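Local atomic coordinates of phosphoenolpyruvate--glycerone phosphotransferase (Enterococcus faecalis, PDB entry 3B48), a protein that probably acts as the DhaM component of a dihydroxyacetone kinase complex, relaying phosphoryl groups from phosphoenolpyruvate through histidines towards DhaL. Residues B[6-19]-B[35-49]. Residues are numbered along the deposited sequence; the frame is centred on the assembly and turned at random.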
loop_
_atom_site.group_PDB
_atom_site.type_symbol
_atom_site.label_atom_id
_atom_site.label_comp_id
_atom_site.label_asym_id
_atom_site.label_seq_id
_atom_site.Cartn_x
_atom_site.Cartn_y
_atom_site.Cartn_z
ATOM N N ALA B 6 -15.502 7.696 -12.588
ATOM C CA ALA B 6 -14.300 7.757 -11.770
ATOM C C ALA B 6 -13.198 6.805 -12.248
ATOM O O ALA B 6 -13.461 5.701 -12.749
ATOM C CB ALA B 6 -14.624 7.510 -10.325
ATOM N N ASP B 7 -11.967 7.291 -12.129
ATOM C CA ASP B 7 -10.785 6.475 -12.325
ATOM C C ASP B 7 -9.870 6.632 -11.127
ATOM O O ASP B 7 -9.753 7.737 -10.552
ATOM C CB ASP B 7 -10.030 6.889 -13.588
ATOM C CG ASP B 7 -10.863 6.761 -14.838
ATOM O OD1 ASP B 7 -11.962 7.345 -14.867
ATOM O OD2 ASP B 7 -10.405 6.112 -15.810
ATOM N N ILE B 8 -9.240 5.516 -10.760
ATOM C CA ILE B 8 -8.189 5.479 -9.760
ATOM C C ILE B 8 -6.848 5.295 -10.438
ATOM O O ILE B 8 -6.604 4.305 -11.156
ATOM C CB ILE B 8 -8.395 4.342 -8.740
ATOM C CG1 ILE B 8 -9.637 4.604 -7.880
ATOM C CG2 ILE B 8 -7.142 4.163 -7.866
ATOM C CD1 ILE B 8 -10.137 3.395 -7.160
ATOM N N LEU B 9 -5.971 6.254 -10.202
ATOM C CA LEU B 9 -4.627 6.210 -10.778
ATOM C C LEU B 9 -3.636 5.978 -9.642
ATOM O O LEU B 9 -3.590 6.751 -8.648
ATOM C CB LEU B 9 -4.291 7.484 -11.573
ATOM C CG LEU B 9 -5.039 7.924 -12.849
ATOM C CD1 LEU B 9 -6.543 8.266 -12.613
ATOM C CD2 LEU B 9 -4.286 9.130 -13.449
ATOM N N LEU B 10 -2.889 4.886 -9.825
ATOM C CA LEU B 10 -1.989 4.310 -8.848
ATOM C C LEU B 10 -0.554 4.571 -9.293
ATOM O O LEU B 10 -0.081 3.963 -10.265
ATOM C CB LEU B 10 -2.208 2.783 -8.765
ATOM C CG LEU B 10 -3.640 2.276 -8.505
ATOM C CD1 LEU B 10 -3.672 0.774 -8.726
ATOM C CD2 LEU B 10 -3.991 2.587 -7.095
ATOM N N VAL B 11 0.122 5.461 -8.568
ATOM C CA VAL B 11 1.526 5.829 -8.850
ATOM C C VAL B 11 2.516 5.244 -7.821
ATOM O O VAL B 11 2.276 5.273 -6.638
ATOM C CB VAL B 11 1.677 7.349 -8.980
ATOM C CG1 VAL B 11 3.037 7.701 -9.577
ATOM C CG2 VAL B 11 0.491 7.896 -9.825
ATOM N N SER B 12 3.605 4.658 -8.311
ATOM C CA SER B 12 4.586 4.068 -7.420
ATOM C C SER B 12 5.883 4.015 -8.169
ATOM O O SER B 12 5.862 4.139 -9.371
ATOM C CB SER B 12 4.134 2.645 -7.021
ATOM O OG SER B 12 5.032 2.027 -6.113
ATOM N N HIS B 13 7.007 3.816 -7.476
ATOM C CA HIS B 13 8.213 3.293 -8.149
ATOM C C HIS B 13 8.017 1.901 -8.756
ATOM O O HIS B 13 8.581 1.595 -9.763
ATOM C CB HIS B 13 9.401 3.237 -7.194
ATOM C CG HIS B 13 10.113 4.536 -7.046
ATOM N ND1 HIS B 13 11.477 4.619 -6.868
ATOM C CD2 HIS B 13 9.657 5.809 -7.067
ATOM C CE1 HIS B 13 11.828 5.888 -6.778
ATOM N NE2 HIS B 13 10.740 6.629 -6.895
ATOM N N SER B 14 7.207 1.071 -8.114
ATOM C CA SER B 14 7.096 -0.351 -8.450
ATOM C C SER B 14 5.857 -0.575 -9.286
ATOM O O SER B 14 4.747 -0.261 -8.850
ATOM C CB SER B 14 7.043 -1.188 -7.149
ATOM O OG SER B 14 6.691 -2.552 -7.330
ATOM N N LYS B 15 6.071 -1.097 -10.497
ATOM C CA LYS B 15 4.998 -1.565 -11.366
ATOM C C LYS B 15 4.397 -2.833 -10.761
ATOM O O LYS B 15 3.198 -3.084 -10.894
ATOM C CB LYS B 15 5.487 -1.800 -12.806
ATOM C CG LYS B 15 4.366 -2.314 -13.758
ATOM C CD LYS B 15 4.787 -2.304 -15.254
ATOM C CE LYS B 15 3.954 -3.259 -16.141
ATOM N NZ LYS B 15 2.555 -2.770 -16.426
HETATM N N MSE B 16 5.217 -3.622 -10.079
HETATM C CA MSE B 16 4.681 -4.776 -9.355
HETATM C C MSE B 16 3.583 -4.405 -8.346
HETATM O O MSE B 16 2.533 -5.078 -8.274
HETATM C CB MSE B 16 5.780 -5.534 -8.635
HETATM C CG MSE B 16 6.307 -6.705 -9.362
HETATM SE SE MSE B 16 7.209 -7.822 -8.030
HETATM C CE MSE B 16 5.997 -9.386 -8.101
ATOM N N ILE B 17 3.835 -3.352 -7.571
ATOM C CA ILE B 17 2.858 -2.873 -6.570
ATOM C C ILE B 17 1.542 -2.441 -7.251
ATOM O O ILE B 17 0.475 -2.975 -6.924
ATOM C CB ILE B 17 3.423 -1.733 -5.644
ATOM C CG1 ILE B 17 4.545 -2.272 -4.755
ATOM C CG2 ILE B 17 2.306 -1.115 -4.822
ATOM C CD1 ILE B 17 5.255 -1.229 -3.876
ATOM N N THR B 18 1.608 -1.519 -8.209
ATOM C CA THR B 18 0.393 -1.009 -8.832
ATOM C C THR B 18 -0.393 -2.047 -9.640
ATOM O O THR B 18 -1.627 -1.961 -9.714
ATOM C CB THR B 18 0.659 0.254 -9.710
ATOM O OG1 THR B 18 1.492 -0.092 -10.815
ATOM C CG2 THR B 18 1.358 1.336 -8.911
ATOM N N ASP B 19 0.308 -2.982 -10.304
ATOM C CA ASP B 19 -0.361 -4.081 -10.999
ATOM C C ASP B 19 -1.044 -4.972 -9.941
ATOM O O ASP B 19 -2.165 -5.405 -10.108
ATOM C CB ASP B 19 0.634 -4.980 -11.780
ATOM C CG ASP B 19 1.192 -4.350 -13.050
ATOM O OD1 ASP B 19 0.603 -3.463 -13.681
ATOM O OD2 ASP B 19 2.260 -4.813 -13.457
ATOM N N THR B 35 -12.736 2.700 -12.895
ATOM C CA THR B 35 -11.585 2.267 -13.703
ATOM C C THR B 35 -10.288 2.487 -12.910
ATOM O O THR B 35 -10.102 3.534 -12.308
ATOM C CB THR B 35 -11.575 2.935 -15.082
ATOM O OG1 THR B 35 -12.828 2.651 -15.719
ATOM C CG2 THR B 35 -10.450 2.350 -15.987
ATOM N N ILE B 36 -9.434 1.463 -12.864
ATOM C CA ILE B 36 -8.131 1.504 -12.170
ATOM C C ILE B 36 -7.027 1.487 -13.218
ATOM O O ILE B 36 -7.052 0.664 -14.108
ATOM C CB ILE B 36 -7.904 0.274 -11.234
ATOM C CG1 ILE B 36 -9.102 0.000 -10.314
ATOM C CG2 ILE B 36 -6.657 0.427 -10.404
ATOM C CD1 ILE B 36 -9.545 1.172 -9.480
ATOM N N HIS B 37 -6.052 2.382 -13.082
ATOM C CA HIS B 37 -4.897 2.419 -13.979
ATOM C C HIS B 37 -3.644 2.044 -13.162
ATOM O O HIS B 37 -3.375 2.673 -12.130
ATOM C CB HIS B 37 -4.752 3.815 -14.609
ATOM C CG HIS B 37 -5.963 4.262 -15.383
ATOM N ND1 HIS B 37 -6.099 4.060 -16.738
ATOM C CD2 HIS B 37 -7.103 4.872 -14.981
ATOM C CE1 HIS B 37 -7.250 4.555 -17.145
ATOM N NE2 HIS B 37 -7.884 5.045 -16.096
ATOM N N SER B 38 -2.916 1.004 -13.592
ATOM C CA SER B 38 -1.640 0.687 -12.987
ATOM C C SER B 38 -0.557 1.575 -13.599
ATOM O O SER B 38 -0.145 1.372 -14.762
ATOM C CB SER B 38 -1.287 -0.801 -13.155
ATOM O OG SER B 38 0.027 -1.039 -12.664
ATOM N N LEU B 39 -0.102 2.563 -12.837
ATOM C CA LEU B 39 0.876 3.521 -13.365
ATOM C C LEU B 39 2.231 3.534 -12.672
ATOM O O LEU B 39 2.968 4.520 -12.748
ATOM C CB LEU B 39 0.274 4.942 -13.464
ATOM C CG LEU B 39 -1.091 5.109 -14.182
ATOM C CD1 LEU B 39 -1.515 6.532 -14.099
ATOM C CD2 LEU B 39 -1.075 4.644 -15.652
ATOM N N GLY B 40 2.576 2.428 -12.027
ATOM C CA GLY B 40 3.904 2.276 -11.435
ATOM C C GLY B 40 5.043 2.064 -12.431
ATOM O O GLY B 40 4.858 1.491 -13.504
ATOM N N GLY B 41 6.244 2.487 -12.044
ATOM C CA GLY B 41 7.410 2.238 -12.847
ATOM C C GLY B 41 7.710 3.355 -13.820
ATOM O O GLY B 41 6.903 4.266 -14.025
ATOM N N THR B 42 8.893 3.307 -14.402
ATOM C CA THR B 42 9.208 4.204 -15.481
ATOM C C THR B 42 8.623 3.649 -16.782
ATOM O O THR B 42 8.049 2.559 -16.798
ATOM C CB THR B 42 10.725 4.384 -15.631
ATOM O OG1 THR B 42 11.290 3.185 -16.179
ATOM C CG2 THR B 42 11.356 4.718 -14.262
ATOM N N SER B 43 8.782 4.412 -17.860
ATOM C CA SER B 43 8.296 4.056 -19.201
ATOM C C SER B 43 8.643 2.625 -19.665
ATOM O O SER B 43 8.084 2.147 -20.650
ATOM C CB SER B 43 8.838 5.065 -20.228
ATOM O OG SER B 43 10.252 4.977 -20.314
ATOM N N ASP B 44 9.564 1.954 -18.968
ATOM C CA ASP B 44 10.026 0.620 -19.375
ATOM C C ASP B 44 9.953 -0.438 -18.270
ATOM O O ASP B 44 10.580 -1.506 -18.377
ATOM C CB ASP B 44 11.442 0.695 -19.977
ATOM C CG ASP B 44 12.528 1.015 -18.941
ATOM O OD1 ASP B 44 12.219 1.456 -17.808
ATOM O OD2 ASP B 44 13.713 0.810 -19.272
ATOM N N GLY B 45 9.210 -0.129 -17.209
ATOM C CA GLY B 45 9.055 -1.044 -16.075
ATOM C C GLY B 45 10.028 -0.880 -14.922
ATOM O O GLY B 45 9.821 -1.458 -13.863
ATOM N N SER B 46 11.097 -0.110 -15.130
ATOM C CA SER B 46 12.098 0.162 -14.089
ATOM C C SER B 46 11.509 0.776 -12.828
ATOM O O SER B 46 10.452 1.401 -12.893
ATOM C CB SER B 46 13.184 1.091 -14.614
ATOM O OG SER B 46 14.154 0.358 -15.325
ATOM N N LEU B 47 12.200 0.601 -11.694
ATOM C CA LEU B 47 11.789 1.243 -10.438
ATOM C C LEU B 47 11.971 2.760 -10.575
ATOM O O LEU B 47 13.087 3.229 -10.807
ATOM C CB LEU B 47 12.578 0.702 -9.223
ATOM C CG LEU B 47 12.230 -0.723 -8.730
ATOM C CD1 LEU B 47 13.414 -1.404 -8.000
ATOM C CD2 LEU B 47 10.982 -0.748 -7.877
ATOM N N GLY B 48 10.874 3.505 -10.459
ATOM C CA GLY B 48 10.896 4.953 -10.616
ATOM C C GLY B 48 9.541 5.462 -11.061
ATOM O O GLY B 48 8.628 4.678 -11.311
ATOM N N SER B 49 9.373 6.772 -11.152
ATOM C CA SER B 49 8.076 7.279 -11.591
ATOM C C SER B 49 8.159 8.279 -12.736
ATOM O O SER B 49 9.100 9.044 -12.812
ATOM C CB SER B 49 7.301 7.850 -10.403
ATOM O OG SER B 49 6.866 6.757 -9.608
#
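Ile8 and His37 lie at the heart of a parallel strand pairing, a worked example of the beta-alpha-beta unit: helix 15-27 links inner strand 6-11 to outermost strand 35-38. The backbone bonds run from Thr35 N to Ala6 O through to Leu39 N on Leu10 O; in the middle, Ile8 N reaches Thr35 O at 2.7 Å and His37 N reaches Ile8 O.

Side-chain polar bonds differ between the ends. His37 NE2 donates to Asp7 OD2 at 2.8 Å, using the carboxylate's anti lone pair, with ring and carboxylate only 12° apart; the other oxygen, OD1, is salt-bridged to Arg65. At the far end Ser38 OG, anti to its own backbone N (chi1 174°), meets the start of helix 15-27. Ser38 OG donates to Asp19 OD1 at 2.7 Å, from above the carboxylate plane. Thr18 OG1, close beside Ser38 OG, accepts from Gly40 N.

Apolar contacts are tight on the sheet face that carries Ile8, Leu10 and Ile36: Ile36 CD1 abuts Ile8 CD1 at 3.3 Å, while its CG2 branch presses on Leu10 CD1.

Beyond the strands, Gly41 N donates to Ser12 O, and Gly48 N donates to His13 O in the carbonyl plane, on a lone pair. Gly48 CA sits 3.7 Å from the His13 ring centroid, over the face, a CH-pi contact, and His13 NE2 is hydrogen-bonded to Ser75 OG.

Backing on one face and a bond at NE2 together probably restrict how the His13 imidazole can turn, at a loop following the first strand, where EIIA domains of the mannose family carry their phosphorylated histidine; a similar role here is probable.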